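Local coordinates for lipoprotein NlpE (Escherichia coli, PDB 2Z4I) that takes part in copper homeostasis and in the adhesion of stationary-phase cells to hydrophobic surfaces, and activates the Cpx signalling pathway, at residues 140-145 against 151-156; 130-135 against 209-214; 69-72 against 77-80. The protein carries 1 engineered substitution. All coordinates share one frame; numbering follows the deposited sequence.

Contact 1 (140-145 against 151-156); sequences ATFTDC and FMVANN
Val153 and Phe142 form the apolar centre: the CG2 branch of Val153 lies against Phe142 CB at 3.3 Å. Val153 CG1 is anti to the backbone N (chi1 -176°), which puts CG2 beside that N and over the neighbouring strand. Val153 CB also meets Ala140 CB at 3.9 Å. The side chains of Phe142 and Phe151 lie side by side and point the same way, the rings meeting obliquely, with Phe142 CD1 4.0 Å from Phe151 CE1. Farther along, the CB of Asp144 comes obliquely to Phe151 CE1 at 3.5 Å. The Asp144 carboxylate turns to the other ring, where OD2 sits at the edge of Phe142 in its plane; its OD1 is taken by Thr147 N.

Outside this apolar patch the backbones carry the contact. Phe142 and Phe151 are a hydrogen-bonded antiparallel pair, Phe142 N giving to Phe151 O at 2.8 Å and Phe151 N to Phe142 O. Beyond them Val153 N reaches Ala140 O in a straight bond (172° at the hydrogen), although it approaches from above the carbonyl plane. Thr141 and Met152, a non-hydrogen-bonded pair, have their side chains on the face away from the two phenylalanines. At the polar edge one water accepts from Ala140 N at 2.8 Å and donates to Val153 O and to Asn155 OD1, bridging the N of Ala140 and the O of Val153, which do not bond directly. The register is that of an antiparallel beta hairpin, here formed by strands 140-144 and 150-152 within the curled sheet of the C-terminal OB-fold domain.

Contact 2 (130-135 against 209-214); sequences RGMYFY and QDCSSL
The carbonyl oxygen of Asp210, a residue whose CA packs on Met132, receives the hydroxyl of Ser213: Ser213 OG donates to Asp210 O at 2.6 Å, with the donor tilted 15° from the carbonyl plane. Ser213 also gives a second, weak bond, from its N to Asp210 OD1 at 3.4 Å. Backbone and side chain of Asp210 are thus both tied to Ser213, and the chain between them is drawn into a compact turn with no regular helix or strand.

This turn meets the strand through one long side chain. Met132, present as selenomethionine, has CG beside its backbone N (chi1 -64°), and the bends at the next two torsions fold the selenium end back onto the turn. Its SE lies 4.0 Å from Asp210 CA and 4.1 Å from Cys211 N, while its CG is 4.1 Å from Cys211 SG. Contact is confined to Met132 on the strand, and the 137 Å² buried in all describes a modest surface patch.

Topologically, strand 127-135 belongs to the curled sheet of the OB-fold domain, and the turn is part of the C-terminal tail that follows strand 205-206. Cys211 holds the tail covalently through its disulfide to Cys145. Leu175 of strand 174-185 touches both Met132 and Gln209, so the strand and the tail share a neighbour. Residues 130-135 also fall in a region that could contain a copper-binding motif. One residue on from Met132, the ring of Tyr133 meets that of Tyr163 of helix 157-167 edge-to-face.

Contact 3 (69-72 against 77-80); sequences GTWA and KLVL
An antiparallel beta hairpin of the N-terminal barrel domain, which belongs to the calycin group, brings residues 69-72 of strand 64-72 against 77-80 of strand 77-82. The axes of these short segments approach to 4.8 Å and run at 159° to each other. Ala72 and Val79 form a hydrogen-bonded pair next to the turn: Ala72 N donates to Val79 O at 3.0 Å, and Val79 N returns a bond to Ala72 O at 2.8 Å, straight at the hydrogen (173°). The next pair, Trp71 with Leu80, is non-hydrogen-bonded, and the CA of Trp71 makes a CA-H...O contact with Val79 O.

On the Trp71 face, Leu80 CD1 packs against the CB of Trp71 at 3.6 Å. Trp71 CG sits between the backbone N and the carbonyl carbon (chi1 55°), which brings CE3 of the indole within 3.8 Å of Leu78 CD1; the two side chains cross obliquely. Ala72 and Val79 occupy the other face.

Leu43 of strand 34-43 touches both Trp71 and Leu78, while Leu41 reaches Leu80. Beyond the hairpin, strand 87-93 continues the sheet, with Tyr90 against Leu78 and Leu80 and Tyr89 against Val79.

From the N terminus, contact 3 comes first: it closes a short hairpin loop and joins neighbouring strands of the N-terminal barrel. A linker then leads to the OB-fold domain, where strand 127-135 opens the long loop that contact 2 closes only at the C-terminal tail. Contact 1 is nested inside that loop, pairing the next strand with strand 150-152. The two are about 12 Å apart between centres and are joined by the Cys145-Cys211 disulfide and by the pairing of strands 127-135 and 140-144. Contact 3 is in series with both, its centre about 67 Å from that of contact 1, reflecting the extended two-domain chain.

Contact 1 (140-145 against 151-156)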
loop_
_atom_site.group_PDB
_atom_site.type_symbol
_atom_site.label_atom_id
_atom_site.label_comp_id
_atom_site.label_asym_id
_atom_site.label_seq_id
_atom_site.Cartn_x
_atom_site.Cartn_y
_atom_site.Cartn_z
ATOM N N ALA A 140 12.819 18.505 -26.023
ATOM C CA ALA A 140 12.836 19.132 -24.720
ATOM C C ALA A 140 13.591 18.226 -23.776
ATOM O O ALA A 140 13.414 17.019 -23.817
ATOM C CB ALA A 140 11.426 19.335 -24.218
ATOM N N THR A 141 14.460 18.809 -22.958
ATOM C CA THR A 141 15.200 18.053 -21.956
ATOM C C THR A 141 14.967 18.756 -20.629
ATOM O O THR A 141 14.600 19.923 -20.600
ATOM C CB THR A 141 16.706 17.996 -22.242
ATOM O OG1 THR A 141 17.160 19.279 -22.674
ATOM C CG2 THR A 141 17.003 16.968 -23.312
ATOM N N PHE A 142 15.171 18.040 -19.534
ATOM C CA PHE A 142 14.957 18.586 -18.201
ATOM C C PHE A 142 16.028 18.023 -17.291
ATOM O O PHE A 142 16.013 16.833 -16.956
ATOM C CB PHE A 142 13.561 18.169 -17.720
ATOM C CG PHE A 142 13.197 18.633 -16.329
ATOM C CD1 PHE A 142 13.586 17.909 -15.215
ATOM C CD2 PHE A 142 12.369 19.732 -16.147
ATOM C CE1 PHE A 142 13.148 18.259 -13.936
ATOM C CE2 PHE A 142 11.926 20.094 -14.870
ATOM C CZ PHE A 142 12.313 19.355 -13.763
ATOM N N THR A 143 16.991 18.864 -16.931
ATOM C CA THR A 143 18.041 18.427 -16.022
ATOM C C THR A 143 17.473 18.668 -14.626
ATOM O O THR A 143 17.241 19.810 -14.217
ATOM C CB THR A 143 19.329 19.220 -16.230
ATOM O OG1 THR A 143 19.824 18.980 -17.555
ATOM C CG2 THR A 143 20.374 18.782 -15.215
ATOM N N ASP A 144 17.222 17.573 -13.917
ATOM C CA ASP A 144 16.616 17.619 -12.599
ATOM C C ASP A 144 17.527 18.086 -11.478
ATOM O O ASP A 144 18.548 17.465 -11.197
ATOM C CB ASP A 144 16.031 16.246 -12.280
ATOM C CG ASP A 144 15.527 16.146 -10.865
ATOM O OD1 ASP A 144 16.317 15.723 -9.995
ATOM O OD2 ASP A 144 14.353 16.499 -10.621
ATOM N N CYS A 145 17.137 19.184 -10.836
ATOM C CA CYS A 145 17.912 19.759 -9.742
ATOM C C CYS A 145 18.264 18.718 -8.691
ATOM O O CYS A 145 19.406 18.633 -8.249
ATOM C CB CYS A 145 17.142 20.898 -9.055
ATOM S SG CYS A 145 16.971 22.486 -9.959
ATOM N N PHE A 151 16.421 13.999 -18.014
ATOM C CA PHE A 151 15.479 13.228 -18.821
ATOM C C PHE A 151 14.852 14.035 -19.940
ATOM O O PHE A 151 14.968 15.262 -19.977
ATOM C CB PHE A 151 14.348 12.679 -17.962
ATOM C CG PHE A 151 14.591 12.789 -16.501
ATOM C CD1 PHE A 151 14.232 13.936 -15.815
ATOM C CD2 PHE A 151 15.165 11.731 -15.799
ATOM C CE1 PHE A 151 14.434 14.037 -14.437
ATOM C CE2 PHE A 151 15.379 11.812 -14.410
ATOM C CZ PHE A 151 15.010 12.974 -13.726
HETATM N N MSE A 152 14.187 13.331 -20.853
HETATM C CA MSE A 152 13.494 13.978 -21.960
HETATM C C MSE A 152 12.081 14.348 -21.514
HETATM O O MSE A 152 11.455 13.624 -20.735
HETATM C CB MSE A 152 13.404 13.041 -23.147
HETATM C CG MSE A 152 14.676 12.898 -23.933
HETATM SE SE MSE A 152 14.459 11.430 -25.158
HETATM C CE MSE A 152 15.380 10.100 -24.098
ATOM N N VAL A 153 11.571 15.464 -22.009
ATOM C CA VAL A 153 10.243 15.901 -21.625
ATOM C C VAL A 153 9.307 15.795 -22.819
ATOM O O VAL A 153 9.560 16.375 -23.868
ATOM C CB VAL A 153 10.291 17.356 -21.092
ATOM C CG1 VAL A 153 8.933 17.783 -20.596
ATOM C CG2 VAL A 153 11.306 17.449 -19.978
ATOM N N ALA A 154 8.230 15.036 -22.660
ATOM C CA ALA A 154 7.264 14.857 -23.737
ATOM C C ALA A 154 6.918 16.215 -24.331
ATOM O O ALA A 154 6.646 17.164 -23.594
ATOM C CB ALA A 154 5.999 14.179 -23.209
ATOM N N ASN A 155 6.938 16.311 -25.660
ATOM C CA ASN A 155 6.613 17.568 -26.315
ATOM C C ASN A 155 5.286 18.083 -25.841
ATOM O O ASN A 155 4.340 17.319 -25.704
ATOM C CB ASN A 155 6.553 17.401 -27.826
ATOM C CG ASN A 155 7.906 17.363 -28.443
ATOM O OD1 ASN A 155 8.700 16.467 -28.160
ATOM N ND2 ASN A 155 8.199 18.346 -29.278
ATOM N N ASN A 156 5.232 19.385 -25.589
ATOM C CA ASN A 156 4.014 20.048 -25.152
ATOM C C ASN A 156 4.097 21.504 -25.589
ATOM O O ASN A 156 4.823 22.307 -25.007
ATOM C CB ASN A 156 3.872 19.968 -23.644
ATOM C CG ASN A 156 2.597 20.586 -23.165
ATOM O OD1 ASN A 156 2.466 21.804 -23.119
ATOM N ND2 ASN A 156 1.633 19.752 -22.826
HETATM O O HOH W 1 10.867 16.577 -26.271
#

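Contact 2 (130-135 against 209-214)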
loop_
_atom_site.group_PDB
_atom_site.type_symbol
_atom_site.label_atom_id
_atom_site.label_comp_id
_atom_site.label_asym_id
_atom_site.label_seq_id
_atom_site.Cartn_x
_atom_site.Cartn_y
_atom_site.Cartn_z
ATOM N N ARG A 130 11.759 19.914 -9.931
ATOM C CA ARG A 130 12.455 21.173 -10.070
ATOM C C ARG A 130 13.631 20.858 -10.978
ATOM O O ARG A 130 14.440 19.992 -10.656
ATOM C CB ARG A 130 12.968 21.624 -8.703
ATOM C CG ARG A 130 12.567 23.027 -8.303
ATOM C CD ARG A 130 11.072 23.142 -8.007
ATOM N NE ARG A 130 10.729 22.582 -6.702
ATOM C CZ ARG A 130 9.591 22.821 -6.050
ATOM N NH1 ARG A 130 8.661 23.618 -6.582
ATOM N NH2 ARG A 130 9.390 22.271 -4.855
ATOM N N GLY A 131 13.732 21.526 -12.119
ATOM C CA GLY A 131 14.857 21.237 -12.985
ATOM C C GLY A 131 15.137 22.335 -13.982
ATOM O O GLY A 131 14.367 23.298 -14.078
HETATM N N MSE A 132 16.245 22.202 -14.709
HETATM C CA MSE A 132 16.599 23.179 -15.722
HETATM C C MSE A 132 16.025 22.676 -17.040
HETATM O O MSE A 132 16.521 21.709 -17.609
HETATM C CB MSE A 132 18.121 23.325 -15.827
HETATM C CG MSE A 132 18.825 23.881 -14.575
HETATM SE SE MSE A 132 18.136 25.568 -13.861
HETATM C CE MSE A 132 18.275 26.685 -15.421
ATOM N N TYR A 133 14.963 23.324 -17.510
ATOM C CA TYR A 133 14.308 22.935 -18.758
ATOM C C TYR A 133 14.990 23.594 -19.940
ATOM O O TYR A 133 15.392 24.755 -19.868
ATOM C CB TYR A 133 12.841 23.361 -18.743
ATOM C CG TYR A 133 12.050 22.969 -19.980
ATOM C CD1 TYR A 133 11.487 21.699 -20.098
ATOM C CD2 TYR A 133 11.849 23.879 -21.023
ATOM C CE1 TYR A 133 10.741 21.345 -21.218
ATOM C CE2 TYR A 133 11.102 23.531 -22.151
ATOM C CZ TYR A 133 10.552 22.261 -22.241
ATOM O OH TYR A 133 9.809 21.903 -23.348
ATOM N N PHE A 134 15.104 22.850 -21.034
ATOM C CA PHE A 134 15.738 23.355 -22.241
ATOM C C PHE A 134 15.102 22.747 -23.477
ATOM O O PHE A 134 15.048 21.532 -23.626
ATOM C CB PHE A 134 17.231 23.036 -22.222
ATOM C CG PHE A 134 17.946 23.448 -23.467
ATOM C CD1 PHE A 134 18.299 22.503 -24.428
ATOM C CD2 PHE A 134 18.250 24.787 -23.697
ATOM C CE1 PHE A 134 18.949 22.888 -25.607
ATOM C CE2 PHE A 134 18.899 25.185 -24.872
ATOM C CZ PHE A 134 19.249 24.233 -25.830
ATOM N N TYR A 135 14.619 23.599 -24.366
ATOM C CA TYR A 135 13.987 23.125 -25.580
ATOM C C TYR A 135 14.687 23.678 -26.812
ATOM O O TYR A 135 15.124 24.833 -26.826
ATOM C CB TYR A 135 12.524 23.542 -25.598
ATOM C CG TYR A 135 11.808 23.146 -26.861
ATOM C CD1 TYR A 135 11.550 21.809 -27.142
ATOM C CD2 TYR A 135 11.399 24.107 -27.783
ATOM C CE1 TYR A 135 10.906 21.440 -28.299
ATOM C CE2 TYR A 135 10.755 23.750 -28.947
ATOM C CZ TYR A 135 10.509 22.413 -29.200
ATOM O OH TYR A 135 9.855 22.042 -30.355
ATOM N N GLN A 209 16.778 32.664 -11.863
ATOM C CA GLN A 209 17.328 31.654 -10.959
ATOM C C GLN A 209 17.877 30.388 -11.597
ATOM O O GLN A 209 17.675 30.120 -12.782
ATOM C CB GLN A 209 16.264 31.234 -9.957
ATOM C CG GLN A 209 15.420 32.359 -9.435
ATOM C CD GLN A 209 14.007 31.908 -9.150
ATOM O OE1 GLN A 209 13.785 30.912 -8.459
ATOM N NE2 GLN A 209 13.035 32.640 -9.685
ATOM N N ASP A 210 18.567 29.610 -10.765
ATOM C CA ASP A 210 19.144 28.328 -11.150
ATOM C C ASP A 210 18.870 27.416 -9.948
ATOM O O ASP A 210 18.277 27.858 -8.966
ATOM C CB ASP A 210 20.646 28.464 -11.422
ATOM C CG ASP A 210 21.485 28.284 -10.181
ATOM O OD1 ASP A 210 21.098 28.810 -9.115
ATOM O OD2 ASP A 210 22.541 27.623 -10.279
ATOM N N CYS A 211 19.298 26.161 -10.005
ATOM C CA CYS A 211 19.013 25.230 -8.915
ATOM C C CYS A 211 19.402 25.650 -7.498
ATOM O O CYS A 211 18.637 25.428 -6.555
ATOM C CB CYS A 211 19.627 23.865 -9.217
ATOM S SG CYS A 211 18.849 22.948 -10.594
ATOM N N SER A 212 20.584 26.246 -7.345
ATOM C CA SER A 212 21.078 26.677 -6.033
ATOM C C SER A 212 20.144 27.641 -5.303
ATOM O O SER A 212 19.819 27.443 -4.132
ATOM C CB SER A 212 22.450 27.340 -6.181
ATOM O OG SER A 212 23.359 26.496 -6.866
ATOM N N SER A 213 19.721 28.683 -6.009
ATOM C CA SER A 213 18.845 29.712 -5.456
ATOM C C SER A 213 17.600 29.202 -4.732
ATOM O O SER A 213 17.293 28.014 -4.751
ATOM C CB SER A 213 18.427 30.686 -6.566
ATOM O OG SER A 213 17.769 30.020 -7.632
ATOM N N LEU A 214 16.896 30.130 -4.088
ATOM C CA LEU A 214 15.672 29.835 -3.351
ATOM C C LEU A 214 14.848 31.126 -3.207
ATOM O O LEU A 214 15.387 32.213 -3.514
ATOM C CB LEU A 214 16.008 29.283 -1.957
ATOM C CG LEU A 214 16.873 28.020 -1.809
ATOM C CD1 LEU A 214 17.183 27.809 -0.331
ATOM C CD2 LEU A 214 16.161 26.793 -2.396
#

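Contact 3 (69-72 against 77-80)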
loop_
_atom_site.group_PDB
_atom_site.type_symbol
_atom_site.label_atom_id
_atom_site.label_comp_id
_atom_site.label_asym_id
_atom_site.label_seq_id
_atom_site.Cartn_x
_atom_site.Cartn_y
_atom_site.Cartn_z
ATOM N N GLY A 69 -17.960 -27.287 20.972
ATOM C CA GLY A 69 -17.682 -27.613 22.356
ATOM C C GLY A 69 -18.525 -26.678 23.188
ATOM O O GLY A 69 -19.418 -26.036 22.658
ATOM N N THR A 70 -18.245 -26.595 24.481
ATOM C CA THR A 70 -19.005 -25.731 25.382
ATOM C C THR A 70 -18.113 -24.576 25.755
ATOM O O THR A 70 -16.911 -24.679 25.612
ATOM C CB THR A 70 -19.384 -26.488 26.654
ATOM O OG1 THR A 70 -18.199 -27.020 27.256
ATOM C CG2 THR A 70 -20.297 -27.644 26.326
ATOM N N TRP A 71 -18.686 -23.481 26.229
ATOM C CA TRP A 71 -17.877 -22.323 26.609
ATOM C C TRP A 71 -18.317 -21.722 27.934
ATOM O O TRP A 71 -19.508 -21.657 28.231
ATOM C CB TRP A 71 -17.968 -21.237 25.541
ATOM C CG TRP A 71 -19.371 -20.835 25.245
ATOM C CD1 TRP A 71 -20.222 -21.434 24.370
ATOM C CD2 TRP A 71 -20.122 -19.804 25.893
ATOM N NE1 TRP A 71 -21.461 -20.847 24.433
ATOM C CE2 TRP A 71 -21.429 -19.842 25.361
ATOM C CE3 TRP A 71 -19.819 -18.852 26.877
ATOM C CZ2 TRP A 71 -22.437 -18.968 25.778
ATOM C CZ3 TRP A 71 -20.828 -17.976 27.293
ATOM C CH2 TRP A 71 -22.121 -18.045 26.741
ATOM N N ALA A 72 -17.352 -21.272 28.727
ATOM C CA ALA A 72 -17.651 -20.655 30.013
ATOM C C ALA A 72 -17.011 -19.285 29.986
ATOM O O ALA A 72 -15.904 -19.138 29.489
ATOM C CB ALA A 72 -17.068 -21.470 31.129
ATOM N N LYS A 77 -12.824 -12.554 30.335
ATOM C CA LYS A 77 -12.242 -13.736 29.728
ATOM C C LYS A 77 -13.331 -14.658 29.210
ATOM O O LYS A 77 -14.502 -14.505 29.539
ATOM C CB LYS A 77 -11.371 -14.480 30.744
ATOM C CG LYS A 77 -10.389 -13.593 31.476
ATOM C CD LYS A 77 -9.390 -12.948 30.539
ATOM C CE LYS A 77 -8.543 -11.899 31.269
ATOM N NZ LYS A 77 -7.903 -12.417 32.526
ATOM N N LEU A 78 -12.918 -15.620 28.396
ATOM C CA LEU A 78 -13.813 -16.594 27.797
ATOM C C LEU A 78 -12.976 -17.853 27.594
ATOM O O LEU A 78 -11.887 -17.804 27.025
ATOM C CB LEU A 78 -14.309 -16.062 26.454
ATOM C CG LEU A 78 -15.416 -16.814 25.724
ATOM C CD1 LEU A 78 -16.719 -16.679 26.467
ATOM C CD2 LEU A 78 -15.565 -16.243 24.327
ATOM N N VAL A 79 -13.472 -18.979 28.071
ATOM C CA VAL A 79 -12.746 -20.218 27.929
ATOM C C VAL A 79 -13.538 -21.222 27.124
ATOM O O VAL A 79 -14.614 -21.656 27.539
ATOM C CB VAL A 79 -12.448 -20.822 29.284
ATOM C CG1 VAL A 79 -11.778 -22.165 29.102
ATOM C CG2 VAL A 79 -11.574 -19.882 30.082
ATOM N N LEU A 80 -13.006 -21.595 25.972
ATOM C CA LEU A 80 -13.668 -22.554 25.107
ATOM C C LEU A 80 -13.103 -23.954 25.272
ATOM O O LEU A 80 -11.916 -24.184 25.012
ATOM C CB LEU A 80 -13.523 -22.134 23.648
ATOM C CG LEU A 80 -14.563 -21.186 23.064
ATOM C CD1 LEU A 80 -14.934 -20.121 24.064
ATOM C CD2 LEU A 80 -13.990 -20.568 21.799
#